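Side-chain contact in ribosomal RNA small subunit methyltransferase Nep1 (Archaeoglobus fulgidus, PDB 3O7B), which probably methylates N1 of a specific pseudouridine in 16S ribosomal RNA, using S-adenosyl-L-methionine as methyl donor, during assembly of the small ribosomal subunit: residues A[110-115]-A[200-205]. Residues are numbered along the deposited sequence; the frame is centred on the assembly and turned at random.
Sequences HTLNGE and DFFEET
The phenyl ring of Phe202 and the imidazole of His110 are the two flat groups of this contact; Leu112 O meets the first and Thr205 OG1 the second obliquely, neither squarely over a face nor squarely at an edge. Across this contact the phenyl ring comes nearest through CE2 of Phe202, which lies 3.7 Å from the backbone O of Leu112 and 3.9 Å from Leu112 CD2, the leucine side chain crossing the phenylalanine at about a right angle. Outside the two segments, Phe80 packs edge-to-face with the same ring and Lys83 makes a cation-pi contact with it, so an aromatic residue can serve apolar and charged neighbours at once. With CG anti to its own carbonyl carbon (chi1 -67°), Phe202 reaches out from the N-cap position of helix 203-209 toward the turn. His110 NE2 approaches Thr205 OG1 to 3.8 Å, too far for a hydrogen bond, and His110 NE2 is 4.1 Å from Thr205 CG2. The threonine hydroxyl instead bonds to Glu34 OE2, which also accepts from the backbone N of Phe202; one carboxylate thus ties down the start of the helix, and the small branched Thr205 offers both a polar arm and a methyl in this buried spot. On the strand side, Thr111 OG1 forms an ST turn: it accepts from Asn113 N and Glu115 N and donates to Glu115 OE1 at 2.7 Å, three bonds bracing the type I turn that carries Leu112. Phe201, next to Phe202, touches the bound S-adenosylhomocysteine, which places the contact beside the cofactor pocket of this SPOUT methyltransferase. Strand 28-35 runs next to strand 105-111 in the sheet, and its Glu34 links the strand end to helix 203-209, while Leu160 of helix 160-163 packs against both His110 and Thr205.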
loop_
_atom_site.group_PDB
_atom_site.type_symbol
_atom_site.label_atom_id
_atom_site.label_comp_id
_atom_site.label_asym_id
_atom_site.label_seq_id
_atom_site.Cartn_x
_atom_site.Cartn_y
_atom_site.Cartn_z
ATOM N N HIS A 110 -15.100 -6.728 -6.375
ATOM C CA HIS A 110 -16.506 -6.816 -6.034
ATOM C C HIS A 110 -16.725 -5.822 -4.911
ATOM O O HIS A 110 -15.992 -5.852 -3.909
ATOM C CB HIS A 110 -16.783 -8.270 -5.615
ATOM C CG HIS A 110 -17.974 -8.466 -4.736
ATOM N ND1 HIS A 110 -19.260 -8.656 -5.208
ATOM C CD2 HIS A 110 -18.038 -8.578 -3.389
ATOM C CE1 HIS A 110 -20.065 -8.857 -4.174
ATOM N NE2 HIS A 110 -19.350 -8.812 -3.062
ATOM N N THR A 111 -17.673 -4.915 -5.068
ATOM C CA THR A 111 -17.886 -3.892 -4.049
ATOM C C THR A 111 -18.911 -4.342 -3.000
ATOM O O THR A 111 -19.637 -5.336 -3.205
ATOM C CB THR A 111 -18.347 -2.556 -4.639
ATOM O OG1 THR A 111 -19.711 -2.698 -5.063
ATOM C CG2 THR A 111 -17.487 -2.145 -5.819
ATOM N N LEU A 112 -18.973 -3.595 -1.899
ATOM C CA LEU A 112 -19.951 -3.837 -0.828
ATOM C C LEU A 112 -21.375 -3.848 -1.327
ATOM O O LEU A 112 -22.236 -4.454 -0.685
ATOM C CB LEU A 112 -19.864 -2.746 0.230
ATOM C CG LEU A 112 -18.728 -2.843 1.218
ATOM C CD1 LEU A 112 -18.648 -1.536 1.993
ATOM C CD2 LEU A 112 -18.962 -4.024 2.151
ATOM N N ASN A 113 -21.622 -3.140 -2.423
ATOM C CA ASN A 113 -22.966 -3.038 -3.000
ATOM C C ASN A 113 -23.219 -4.051 -4.112
ATOM O O ASN A 113 -24.264 -4.005 -4.779
ATOM C CB ASN A 113 -23.237 -1.600 -3.454
ATOM C CG ASN A 113 -23.249 -0.622 -2.285
ATOM O OD1 ASN A 113 -22.627 0.448 -2.341
ATOM N ND2 ASN A 113 -23.938 -0.996 -1.205
ATOM N N GLY A 114 -22.268 -4.961 -4.310
ATOM C CA GLY A 114 -22.408 -6.070 -5.254
ATOM C C GLY A 114 -22.006 -5.801 -6.692
ATOM O O GLY A 114 -22.185 -6.663 -7.570
ATOM N N GLU A 115 -21.446 -4.618 -6.950
ATOM C CA GLU A 115 -20.995 -4.283 -8.298
ATOM C C GLU A 115 -19.693 -5.018 -8.603
ATOM O O GLU A 115 -18.918 -5.312 -7.682
ATOM C CB GLU A 115 -20.774 -2.784 -8.442
ATOM C CG GLU A 115 -22.009 -1.964 -8.184
ATOM C CD GLU A 115 -21.694 -0.674 -7.476
ATOM O OE1 GLU A 115 -20.980 -0.707 -6.436
ATOM O OE2 GLU A 115 -22.165 0.381 -7.950
ATOM N N ASP A 200 -17.651 -9.543 9.111
ATOM C CA ASP A 200 -17.520 -10.804 8.385
ATOM C C ASP A 200 -18.185 -10.644 7.032
ATOM O O ASP A 200 -18.957 -9.720 6.843
ATOM C CB ASP A 200 -18.229 -11.920 9.152
ATOM C CG ASP A 200 -17.570 -12.212 10.479
ATOM O OD1 ASP A 200 -18.102 -11.752 11.514
ATOM O OD2 ASP A 200 -16.513 -12.879 10.482
ATOM N N PHE A 201 -17.898 -11.550 6.104
ATOM C CA PHE A 201 -18.555 -11.519 4.798
ATOM C C PHE A 201 -20.070 -11.571 4.936
ATOM O O PHE A 201 -20.594 -12.278 5.803
ATOM C CB PHE A 201 -18.113 -12.696 3.940
ATOM C CG PHE A 201 -16.655 -12.659 3.569
ATOM C CD1 PHE A 201 -16.197 -11.764 2.613
ATOM C CD2 PHE A 201 -15.754 -13.533 4.155
ATOM C CE1 PHE A 201 -14.845 -11.737 2.268
ATOM C CE2 PHE A 201 -14.395 -13.508 3.810
ATOM C CZ PHE A 201 -13.954 -12.607 2.856
ATOM N N PHE A 202 -20.773 -10.824 4.096
ATOM C CA PHE A 202 -22.224 -11.004 3.959
ATOM C C PHE A 202 -22.521 -12.440 3.551
ATOM O O PHE A 202 -21.798 -13.061 2.768
ATOM C CB PHE A 202 -22.780 -10.089 2.874
ATOM C CG PHE A 202 -22.710 -8.616 3.205
ATOM C CD1 PHE A 202 -23.213 -8.113 4.413
ATOM C CD2 PHE A 202 -22.177 -7.716 2.271
ATOM C CE1 PHE A 202 -23.157 -6.742 4.698
ATOM C CE2 PHE A 202 -22.119 -6.348 2.544
ATOM C CZ PHE A 202 -22.610 -5.855 3.761
ATOM N N GLU A 203 -23.630 -12.972 4.060
ATOM C CA GLU A 203 -24.069 -14.295 3.631
ATOM C C GLU A 203 -24.286 -14.356 2.116
ATOM O O GLU A 203 -23.938 -15.364 1.482
ATOM C CB GLU A 203 -25.326 -14.733 4.392
ATOM C CG GLU A 203 -25.064 -15.151 5.837
ATOM C CD GLU A 203 -24.000 -16.247 5.978
ATOM O OE1 GLU A 203 -23.948 -17.175 5.132
ATOM O OE2 GLU A 203 -23.213 -16.179 6.951
ATOM N N GLU A 204 -24.830 -13.281 1.540
ATOM C CA GLU A 204 -25.031 -13.211 0.093
ATOM C C GLU A 204 -23.729 -13.415 -0.687
ATOM O O GLU A 204 -23.702 -14.134 -1.679
ATOM C CB GLU A 204 -25.698 -11.896 -0.328
ATOM C CG GLU A 204 -25.895 -11.795 -1.843
ATOM C CD GLU A 204 -26.752 -10.617 -2.283
ATOM O OE1 GLU A 204 -27.179 -9.805 -1.430
ATOM O OE2 GLU A 204 -26.993 -10.510 -3.505
ATOM N N THR A 205 -22.652 -12.777 -0.230
ATOM C CA THR A 205 -21.351 -12.920 -0.879
ATOM C C THR A 205 -20.908 -14.380 -0.911
ATOM O O THR A 205 -20.502 -14.900 -1.951
ATOM C CB THR A 205 -20.300 -12.071 -0.139
ATOM O OG1 THR A 205 -20.721 -10.710 -0.124
ATOM C CG2 THR A 205 -18.923 -12.165 -0.809
#